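Local coordinates for periplasmic binding protein (Veillonella parvula, PDB 4OVK) that probably binds a solute in the periplasm and delivers it to an ABC transporter for uptake, its exact ligand not being established, at residues A35-I39 with F85-F90; T42-Y46 with F71-A75. All coordinates share one frame; numbering follows the deposited sequence.

Overall arrangement
Both contacts belong to one lobe of this two-lobed binding protein, the one built round the parallel sheet ordered 55-57, 34-36, 104-108, 125-128. Contact 1 sits at the end of strand 34-36, where the chain turns toward helix 41-49 and meets the loop ahead of helix 94-100. Contact 2 packs helix 41-49 on the short helix 71-74. Along the chain the order is 35-39, 42-46, 71-75, 85-90, so contact 2 falls within the span that contact 1 closes. Their centres are about 16 Å apart, and they touch directly: I36 CD1 lies 3.7 Å from V45 CG2, joining strand to helix, so both contacts probably move together as part of one lobe.

Contact 1 (A35-I39 with F85-F90); sequences AIVPI and FVDNNF
V37 is the hub of this contact, its two methyls serving different rings. CG1 stands anti to the backbone N (chi1 166°) and reaches the edge of F90, 3.7 Å from F90 CD1, with V86 CG2 also beside it; CG2 goes to the other ring, 3.8 Å from F85 CE2. The F85 ring advances on the strand end: its CZ comes within 4.0 Å of A35 CB, while V86 CG1 lies over one of its faces. I39 meets F90 roughly at right angles, I39 CD1 being 4.0 Å from F90 CZ. These contacts form where strand 34-36, in the parallel sheet of one alpha/beta lobe, runs out into the turn before helix 41-49. Backbone oxygens also lie at the ring edges: I36 O is 3.7 Å from F85 CZ, and V37 O lies in the plane of the F90 ring, 3.8 Å from F90 CE1. No hydrogen bond joins the segments. Replacing F90 with an alanine would probably open a gap beside V37 CG1 and I39 CD1, and take from W108 an edge-to-face partner. A type I turn from D87 to F90, closed by F90 N to D87 O at 3.0 Å, brings that ring back.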
loop_
_atom_site.group_PDB
_atom_site.type_symbol
_atom_site.label_atom_id
_atom_site.label_comp_id
_atom_site.label_asym_id
_atom_site.label_seq_id
_atom_site.Cartn_x
_atom_site.Cartn_y
_atom_site.Cartn_z
ATOM N N ALA A 35 8.963 15.270 8.799
ATOM C CA ALA A 35 9.484 13.942 9.146
ATOM C C ALA A 35 8.311 12.979 9.349
ATOM O O ALA A 35 7.258 13.367 9.865
ATOM C CB ALA A 35 10.348 13.990 10.388
ATOM N N ILE A 36 8.508 11.719 8.952
ATOM C CA ILE A 36 7.413 10.772 8.863
ATOM C C ILE A 36 7.778 9.457 9.528
ATOM O O ILE A 36 8.662 8.749 9.070
ATOM C CB ILE A 36 7.018 10.539 7.387
ATOM C CG1 ILE A 36 6.739 11.869 6.697
ATOM C CG2 ILE A 36 5.810 9.609 7.288
ATOM C CD1 ILE A 36 7.058 11.910 5.236
ATOM N N VAL A 37 7.088 9.145 10.628
ATOM C CA VAL A 37 7.301 7.899 11.354
ATOM C C VAL A 37 6.642 6.679 10.677
ATOM O O VAL A 37 7.307 5.655 10.487
ATOM C CB VAL A 37 6.854 8.044 12.829
ATOM C CG1 VAL A 37 6.750 6.684 13.528
ATOM C CG2 VAL A 37 7.814 8.976 13.551
ATOM N N PRO A 38 5.347 6.769 10.307
ATOM C CA PRO A 38 4.681 5.582 9.723
ATOM C C PRO A 38 5.291 5.186 8.382
ATOM O O PRO A 38 5.596 6.048 7.568
ATOM C CB PRO A 38 3.234 6.046 9.543
ATOM C CG PRO A 38 3.060 7.136 10.549
ATOM C CD PRO A 38 4.377 7.837 10.593
ATOM N N ILE A 39 5.457 3.891 8.154
ATOM C CA ILE A 39 6.236 3.424 7.002
ATOM C C ILE A 39 5.597 3.792 5.651
ATOM O O ILE A 39 6.274 4.350 4.792
ATOM C CB ILE A 39 6.548 1.918 7.094
ATOM C CG1 ILE A 39 7.448 1.635 8.312
ATOM C CG2 ILE A 39 7.227 1.442 5.813
ATOM C CD1 ILE A 39 7.520 0.174 8.694
ATOM N N PHE A 85 16.132 8.625 12.518
ATOM C CA PHE A 85 15.493 9.325 13.645
ATOM C C PHE A 85 14.452 8.481 14.387
ATOM O O PHE A 85 13.982 8.879 15.455
ATOM C CB PHE A 85 14.883 10.639 13.159
ATOM C CG PHE A 85 13.529 10.494 12.553
ATOM C CD1 PHE A 85 13.365 10.144 11.213
ATOM C CD2 PHE A 85 12.400 10.717 13.326
ATOM C CE1 PHE A 85 12.103 10.019 10.699
ATOM C CE2 PHE A 85 11.139 10.601 12.799
ATOM C CZ PHE A 85 10.986 10.237 11.492
ATOM N N VAL A 86 14.112 7.322 13.818
ATOM C CA VAL A 86 13.121 6.404 14.374
ATOM C C VAL A 86 13.548 4.956 14.096
ATOM O O VAL A 86 14.095 4.673 13.029
ATOM C CB VAL A 86 11.701 6.703 13.802
ATOM C CG1 VAL A 86 11.625 6.500 12.294
ATOM C CG2 VAL A 86 10.635 5.888 14.511
ATOM N N ASP A 87 13.315 4.043 15.041
ATOM C CA ASP A 87 13.705 2.628 14.870
ATOM C C ASP A 87 12.519 1.746 14.419
ATOM O O ASP A 87 11.440 2.254 14.150
ATOM C CB ASP A 87 14.379 2.095 16.158
ATOM C CG ASP A 87 13.400 1.842 17.295
ATOM O OD1 ASP A 87 12.177 1.851 17.065
ATOM O OD2 ASP A 87 13.869 1.614 18.437
ATOM N N ASN A 88 12.722 0.431 14.323
ATOM C CA ASN A 88 11.669 -0.488 13.836
ATOM C C ASN A 88 10.493 -0.675 14.766
ATOM O O ASN A 88 9.433 -1.121 14.340
ATOM C CB ASN A 88 12.240 -1.879 13.530
ATOM C CG ASN A 88 12.767 -1.987 12.124
ATOM O OD1 ASN A 88 12.688 -1.033 11.360
ATOM N ND2 ASN A 88 13.296 -3.157 11.764
ATOM N N ASN A 89 10.681 -0.367 16.042
ATOM C CA ASN A 89 9.583 -0.414 16.987
ATOM C C ASN A 89 8.945 0.965 17.133
ATOM O O ASN A 89 8.170 1.207 18.056
ATOM C CB ASN A 89 10.082 -0.988 18.311
ATOM C CG ASN A 89 10.681 -2.378 18.141
ATOM O OD1 ASN A 89 11.207 -2.726 17.067
ATOM N ND2 ASN A 89 10.601 -3.185 19.191
ATOM N N PHE A 90 9.279 1.861 16.205
ATOM C CA PHE A 90 8.701 3.215 16.115
ATOM C C PHE A 90 9.101 4.130 17.285
ATOM O O PHE A 90 8.478 5.180 17.522
ATOM C CB PHE A 90 7.173 3.161 15.899
ATOM C CG PHE A 90 6.771 2.424 14.651
ATOM C CD1 PHE A 90 6.866 3.035 13.403
ATOM C CD2 PHE A 90 6.310 1.112 14.714
ATOM C CE1 PHE A 90 6.511 2.355 12.249
ATOM C CE2 PHE A 90 5.950 0.428 13.561
ATOM C CZ PHE A 90 6.051 1.052 12.329
#

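Contact 2 (T42-Y46 with F71-A75); sequences TSIVY and FKTLA
F71 pushes its ring in between S43 and Y46, and here the packing is close. An edge-to-face pair forms with the F71 edge directed at the Y46 face, centroids 5.3 Å apart and planes at 60°; F71 CE1 sits over that face, 3.7 Å from Y46 CG and offset toward the rim. With CG anti to the backbone N (chi1 -158°), F71 reaches across to helix 41-49, where its CE2 lies 3.7 Å from S43 CA. T42 CG2 closes in at the ring edge, 3.9 Å from F71 CE2. Helix 41-49, crossover helix of the beta-alpha-beta unit of parallel strands 34-36 and 55-57, packs on the short helix 71-74 chiefly through the F71 and Y46 rings, with no hydrogen bond across. The S43 hydroxyl turns elsewhere, to the backbone O of P40. Toward the far end of the tyrosine the contact thins to one close touch, Y46 OH to L74 CB at 3.5 Å; A75 CB stands 4.1 Å from Y46 CE1 and L74 CD1 is no nearer to Y46 CE2. Y314 and Y318 of helix 306-318 lie against L74. The open side lies at T73 and K72, the latter salt-bridged to E67 and E79.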
loop_
_atom_site.group_PDB
_atom_site.type_symbol
_atom_site.label_atom_id
_atom_site.label_comp_id
_atom_site.label_asym_id
_atom_site.label_seq_id
_atom_site.Cartn_x
_atom_site.Cartn_y
_atom_site.Cartn_z
ATOM N N THR A 42 5.445 7.871 3.917
ATOM C CA THR A 42 6.445 8.613 3.143
ATOM C C THR A 42 5.962 8.716 1.701
ATOM O O THR A 42 5.903 9.794 1.125
ATOM C CB THR A 42 7.848 7.996 3.255
ATOM O OG1 THR A 42 8.376 8.287 4.547
ATOM C CG2 THR A 42 8.800 8.567 2.208
ATOM N N SER A 43 5.548 7.582 1.139
ATOM C CA SER A 43 4.991 7.599 -0.215
ATOM C C SER A 43 3.703 8.439 -0.300
ATOM O O SER A 43 3.430 9.072 -1.318
ATOM C CB SER A 43 4.765 6.161 -0.710
ATOM O OG SER A 43 3.729 5.517 -0.013
ATOM N N ILE A 44 2.906 8.450 0.763
ATOM C CA ILE A 44 1.670 9.219 0.742
ATOM C C ILE A 44 1.931 10.731 0.795
ATOM O O ILE A 44 1.275 11.503 0.103
ATOM C CB ILE A 44 0.662 8.764 1.825
ATOM C CG1 ILE A 44 0.306 7.280 1.612
ATOM C CG2 ILE A 44 -0.595 9.620 1.737
ATOM C CD1 ILE A 44 -0.457 6.627 2.756
ATOM N N VAL A 45 2.882 11.163 1.617
ATOM C CA VAL A 45 3.266 12.577 1.614
ATOM C C VAL A 45 3.771 12.987 0.232
ATOM O O VAL A 45 3.397 14.038 -0.287
ATOM C CB VAL A 45 4.312 12.855 2.691
ATOM C CG1 VAL A 45 4.975 14.217 2.489
ATOM C CG2 VAL A 45 3.651 12.740 4.068
ATOM N N TYR A 46 4.598 12.140 -0.372
ATOM C CA TYR A 46 5.076 12.390 -1.726
ATOM C C TYR A 46 3.895 12.594 -2.702
ATOM O O TYR A 46 3.898 13.515 -3.510
ATOM C CB TYR A 46 6.001 11.257 -2.211
ATOM C CG TYR A 46 6.327 11.392 -3.662
ATOM C CD1 TYR A 46 7.366 12.197 -4.085
ATOM C CD2 TYR A 46 5.560 10.753 -4.621
ATOM C CE1 TYR A 46 7.652 12.351 -5.430
ATOM C CE2 TYR A 46 5.843 10.886 -5.968
ATOM C CZ TYR A 46 6.878 11.686 -6.367
ATOM O OH TYR A 46 7.145 11.839 -7.708
ATOM N N PHE A 71 9.558 4.308 -6.813
ATOM C CA PHE A 71 9.728 5.497 -5.963
ATOM C C PHE A 71 11.140 6.087 -6.130
ATOM O O PHE A 71 11.313 7.312 -6.218
ATOM C CB PHE A 71 9.467 5.100 -4.482
ATOM C CG PHE A 71 9.092 6.238 -3.561
ATOM C CD1 PHE A 71 8.990 7.561 -3.990
ATOM C CD2 PHE A 71 8.836 5.958 -2.229
ATOM C CE1 PHE A 71 8.644 8.563 -3.107
ATOM C CE2 PHE A 71 8.483 6.957 -1.345
ATOM C CZ PHE A 71 8.396 8.261 -1.784
ATOM N N LYS A 72 12.147 5.226 -6.188
ATOM C CA LYS A 72 13.540 5.681 -6.361
ATOM C C LYS A 72 13.730 6.509 -7.639
ATOM O O LYS A 72 14.464 7.492 -7.648
ATOM C CB LYS A 72 14.525 4.506 -6.374
ATOM C CG LYS A 72 15.980 4.965 -6.367
ATOM C CD LYS A 72 16.936 3.819 -6.104
ATOM C CE LYS A 72 18.388 4.273 -6.207
ATOM N NZ LYS A 72 18.776 5.243 -5.141
ATOM N N THR A 73 13.042 6.125 -8.706
ATOM C CA THR A 73 13.088 6.871 -9.964
ATOM C C THR A 73 12.323 8.178 -9.881
ATOM O O THR A 73 12.803 9.212 -10.354
ATOM C CB THR A 73 12.493 6.039 -11.098
ATOM O OG1 THR A 73 13.248 4.839 -11.222
ATOM C CG2 THR A 73 12.530 6.792 -12.410
ATOM N N LEU A 74 11.141 8.135 -9.269
ATOM C CA LEU A 74 10.327 9.339 -9.097
ATOM C C LEU A 74 10.988 10.387 -8.217
ATOM O O LEU A 74 10.810 11.570 -8.447
ATOM C CB LEU A 74 8.982 9.011 -8.465
ATOM C CG LEU A 74 8.106 7.980 -9.152
ATOM C CD1 LEU A 74 6.881 7.704 -8.315
ATOM C CD2 LEU A 74 7.732 8.465 -10.530
ATOM N N ALA A 75 11.717 9.943 -7.199
ATOM C CA ALA A 75 12.198 10.827 -6.145
ATOM C C ALA A 75 13.667 10.548 -5.811
ATOM O O ALA A 75 13.978 10.098 -4.707
ATOM C CB ALA A 75 11.318 10.651 -4.916
#